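Local coordinates for thermospermine synthase (Medicago truncatula, PDB 6BQ7), which probably catalyses transfer of an aminopropyl group from decarboxylated S-adenosylmethionine to spermidine, giving thermospermine in polyamine biosynthesis, at residues H122-K127 with R280-E285. Residues are numbered along the deposited sequence; the frame is centred on the assembly and turned at random.
Sequences HKTIDK and RQRIIE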
loop_
_atom_site.group_PDB
_atom_site.type_symbol
_atom_site.label_atom_id
_atom_site.label_comp_id
_atom_site.label_asym_id
_atom_site.label_seq_id
_atom_site.Cartn_x
_atom_site.Cartn_y
_atom_site.Cartn_z
ATOM N N HIS A 122 -29.730 -2.668 -29.765
ATOM C CA HIS A 122 -30.555 -1.890 -30.633
ATOM C C HIS A 122 -31.103 -2.710 -31.767
ATOM O O HIS A 122 -30.368 -3.272 -32.486
ATOM C CB HIS A 122 -29.748 -0.794 -31.214
ATOM C CG HIS A 122 -29.437 0.275 -30.249
ATOM N ND1 HIS A 122 -30.092 1.471 -30.243
ATOM C CD2 HIS A 122 -28.548 0.329 -29.247
ATOM C CE1 HIS A 122 -29.615 2.221 -29.286
ATOM N NE2 HIS A 122 -28.680 1.548 -28.665
ATOM N N LYS A 123 -32.399 -2.719 -31.957
ATOM C CA LYS A 123 -32.995 -3.524 -33.013
ATOM C C LYS A 123 -32.737 -2.948 -34.401
ATOM O O LYS A 123 -32.855 -3.679 -35.391
ATOM C CB LYS A 123 -34.498 -3.672 -32.756
ATOM C CG LYS A 123 -34.800 -4.387 -31.443
ATOM C CD LYS A 123 -36.271 -4.765 -31.318
ATOM C CE LYS A 123 -37.100 -3.609 -30.805
ATOM N NZ LYS A 123 -36.239 -2.631 -30.104
ATOM N N THR A 124 -32.374 -1.665 -34.501
ATOM C CA THR A 124 -32.105 -1.072 -35.809
ATOM C C THR A 124 -30.751 -1.488 -36.373
ATOM O O THR A 124 -30.505 -1.294 -37.570
ATOM C CB THR A 124 -32.144 0.454 -35.722
ATOM O OG1 THR A 124 -31.073 0.908 -34.881
ATOM C CG2 THR A 124 -33.460 0.914 -35.137
ATOM N N ILE A 125 -29.892 -2.035 -35.558
ATOM C CA ILE A 125 -28.576 -2.400 -35.995
ATOM C C ILE A 125 -28.537 -3.651 -36.832
ATOM O O ILE A 125 -29.059 -4.633 -36.442
ATOM C CB ILE A 125 -27.666 -2.596 -34.769
ATOM C CG1 ILE A 125 -27.480 -1.300 -34.035
ATOM C CG2 ILE A 125 -26.321 -3.132 -35.161
ATOM C CD1 ILE A 125 -26.683 -0.293 -34.776
ATOM N N ASP A 126 -27.874 -3.585 -37.976
ATOM C CA ASP A 126 -27.709 -4.737 -38.854
ATOM C C ASP A 126 -26.294 -5.284 -38.873
ATOM O O ASP A 126 -26.105 -6.467 -39.162
ATOM C CB ASP A 126 -28.093 -4.390 -40.301
ATOM C CG ASP A 126 -29.577 -4.105 -40.469
ATOM O OD1 ASP A 126 -30.385 -4.575 -39.640
ATOM O OD2 ASP A 126 -29.929 -3.418 -41.447
ATOM N N LYS A 127 -25.292 -4.445 -38.619
ATOM C CA LYS A 127 -23.914 -4.904 -38.618
ATOM C C LYS A 127 -23.123 -4.074 -37.630
ATOM O O LYS A 127 -23.292 -2.850 -37.560
ATOM C CB LYS A 127 -23.265 -4.812 -40.004
ATOM C CG LYS A 127 -21.972 -5.617 -40.114
ATOM C CD LYS A 127 -21.403 -5.578 -41.524
ATOM C CE LYS A 127 -20.372 -4.473 -41.676
ATOM N NZ LYS A 127 -19.722 -4.509 -43.017
ATOM N N ARG A 280 -37.353 3.178 -25.644
ATOM C CA ARG A 280 -38.433 2.206 -25.573
ATOM C C ARG A 280 -38.707 1.565 -26.925
ATOM O O ARG A 280 -39.160 0.416 -26.983
ATOM C CB ARG A 280 -39.697 2.884 -25.029
ATOM C CG ARG A 280 -40.635 1.967 -24.243
ATOM C CD ARG A 280 -41.844 2.732 -23.716
ATOM N NE ARG A 280 -42.937 1.851 -23.301
ATOM C CZ ARG A 280 -43.096 1.385 -22.065
ATOM N NH1 ARG A 280 -42.230 1.711 -21.113
ATOM N NH2 ARG A 280 -44.125 0.590 -21.782
ATOM N N GLN A 281 -38.456 2.281 -28.018
ATOM C CA GLN A 281 -38.776 1.748 -29.339
ATOM C C GLN A 281 -37.654 0.908 -29.926
ATOM O O GLN A 281 -37.927 -0.043 -30.669
ATOM C CB GLN A 281 -39.095 2.883 -30.313
ATOM C CG GLN A 281 -40.497 3.439 -30.189
ATOM C CD GLN A 281 -40.648 4.766 -30.901
ATOM O OE1 GLN A 281 -39.657 5.373 -31.315
ATOM N NE2 GLN A 281 -41.888 5.230 -31.039
ATOM N N ARG A 282 -36.411 1.292 -29.647
ATOM C CA ARG A 282 -35.222 0.682 -30.253
ATOM C C ARG A 282 -34.322 -0.194 -29.477
ATOM O O ARG A 282 -33.748 -1.048 -30.046
ATOM C CB ARG A 282 -34.340 1.742 -30.817
ATOM C CG ARG A 282 -35.038 2.722 -31.683
ATOM C CD ARG A 282 -34.167 3.900 -31.788
ATOM N NE ARG A 282 -34.585 4.739 -32.846
ATOM C CZ ARG A 282 -33.802 5.610 -33.423
ATOM N NH1 ARG A 282 -32.556 5.746 -33.066
ATOM N NH2 ARG A 282 -34.273 6.338 -34.380
ATOM N N ILE A 283 -34.302 -0.088 -28.189
ATOM C CA ILE A 283 -33.478 -0.933 -27.372
ATOM C C ILE A 283 -34.187 -2.044 -26.634
ATOM O O ILE A 283 -35.145 -1.817 -25.965
ATOM C CB ILE A 283 -32.697 -0.076 -26.363
ATOM C CG1 ILE A 283 -32.094 1.112 -27.060
ATOM C CG2 ILE A 283 -31.592 -0.855 -25.710
ATOM C CD1 ILE A 283 -31.230 1.971 -26.202
ATOM N N ILE A 284 -33.702 -3.262 -26.774
ATOM C CA ILE A 284 -34.304 -4.376 -26.076
ATOM C C ILE A 284 -33.792 -4.356 -24.694
ATOM O O ILE A 284 -32.671 -4.045 -24.464
ATOM C CB ILE A 284 -34.025 -5.737 -26.677
ATOM C CG1 ILE A 284 -32.560 -5.989 -26.740
ATOM C CG2 ILE A 284 -34.566 -5.810 -28.069
ATOM C CD1 ILE A 284 -32.180 -6.905 -27.867
ATOM N N GLU A 285 -34.728 -4.458 -23.783
ATOM C CA GLU A 285 -34.552 -4.433 -22.352
ATOM C C GLU A 285 -34.332 -3.025 -21.785
ATOM O O GLU A 285 -34.150 -2.091 -22.504
ATOM C CB GLU A 285 -33.758 -5.614 -21.810
ATOM C CG GLU A 285 -32.265 -5.553 -21.701
ATOM C CD GLU A 285 -31.563 -6.806 -22.177
ATOM O OE1 GLU A 285 -30.714 -6.745 -23.089
ATOM O OE2 GLU A 285 -31.838 -7.857 -21.597
#
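The imidazole of His122 receives Ile283 over one face: CG1 of the isoleucine stands 3.8 Å from the ring centroid, displaced toward the rim, in a CH-pi contact. The two side chains run alongside each other in the same direction, and Ile283 CD1 continues the packing to His122 CE1 at 3.5 Å. CB of Arg282 meets the ring obliquely. Beyond the pair, His122 NE2 is hydrogen-bonded to His93 ND1 of helix 84-98, which, with Ile283 on the face, should restrict rotation of the ring.

Polar contacts gather on the carbonyl of Arg282. Lys123 N donates to Arg282 O over 2.9 Å, almost straight at the hydrogen (167°), and the CA-H of His122 points to the same oxygen. The ammonium of Lys123 adds a weak bond to Arg282 O and a second bond, 3.1 Å from NZ to Gln281 O, reaching that oxygen from above the carbonyl plane. Bends at chi3 (-83°) and chi4 curl the lysine chain back to these two carbonyls. They belong to the last turn of helix 272-282, whose dipole would be expected to welcome a positive charge. CG and CD of the lysine meanwhile rest on Ile284 CG2, CG at 3.7 Å. Arg282 sends its guanidinium elsewhere, NH1 binding His99 O.

The lysine thus bonds to carbonyls in the last turn of helix 272-282, while a single backbone bridge between His122 and Ile283 joins the chain leaving it to the type I turn His122-Ile125, in the helix-to-strand connection before strand 127-132 of the Rossmann-like catalytic domain.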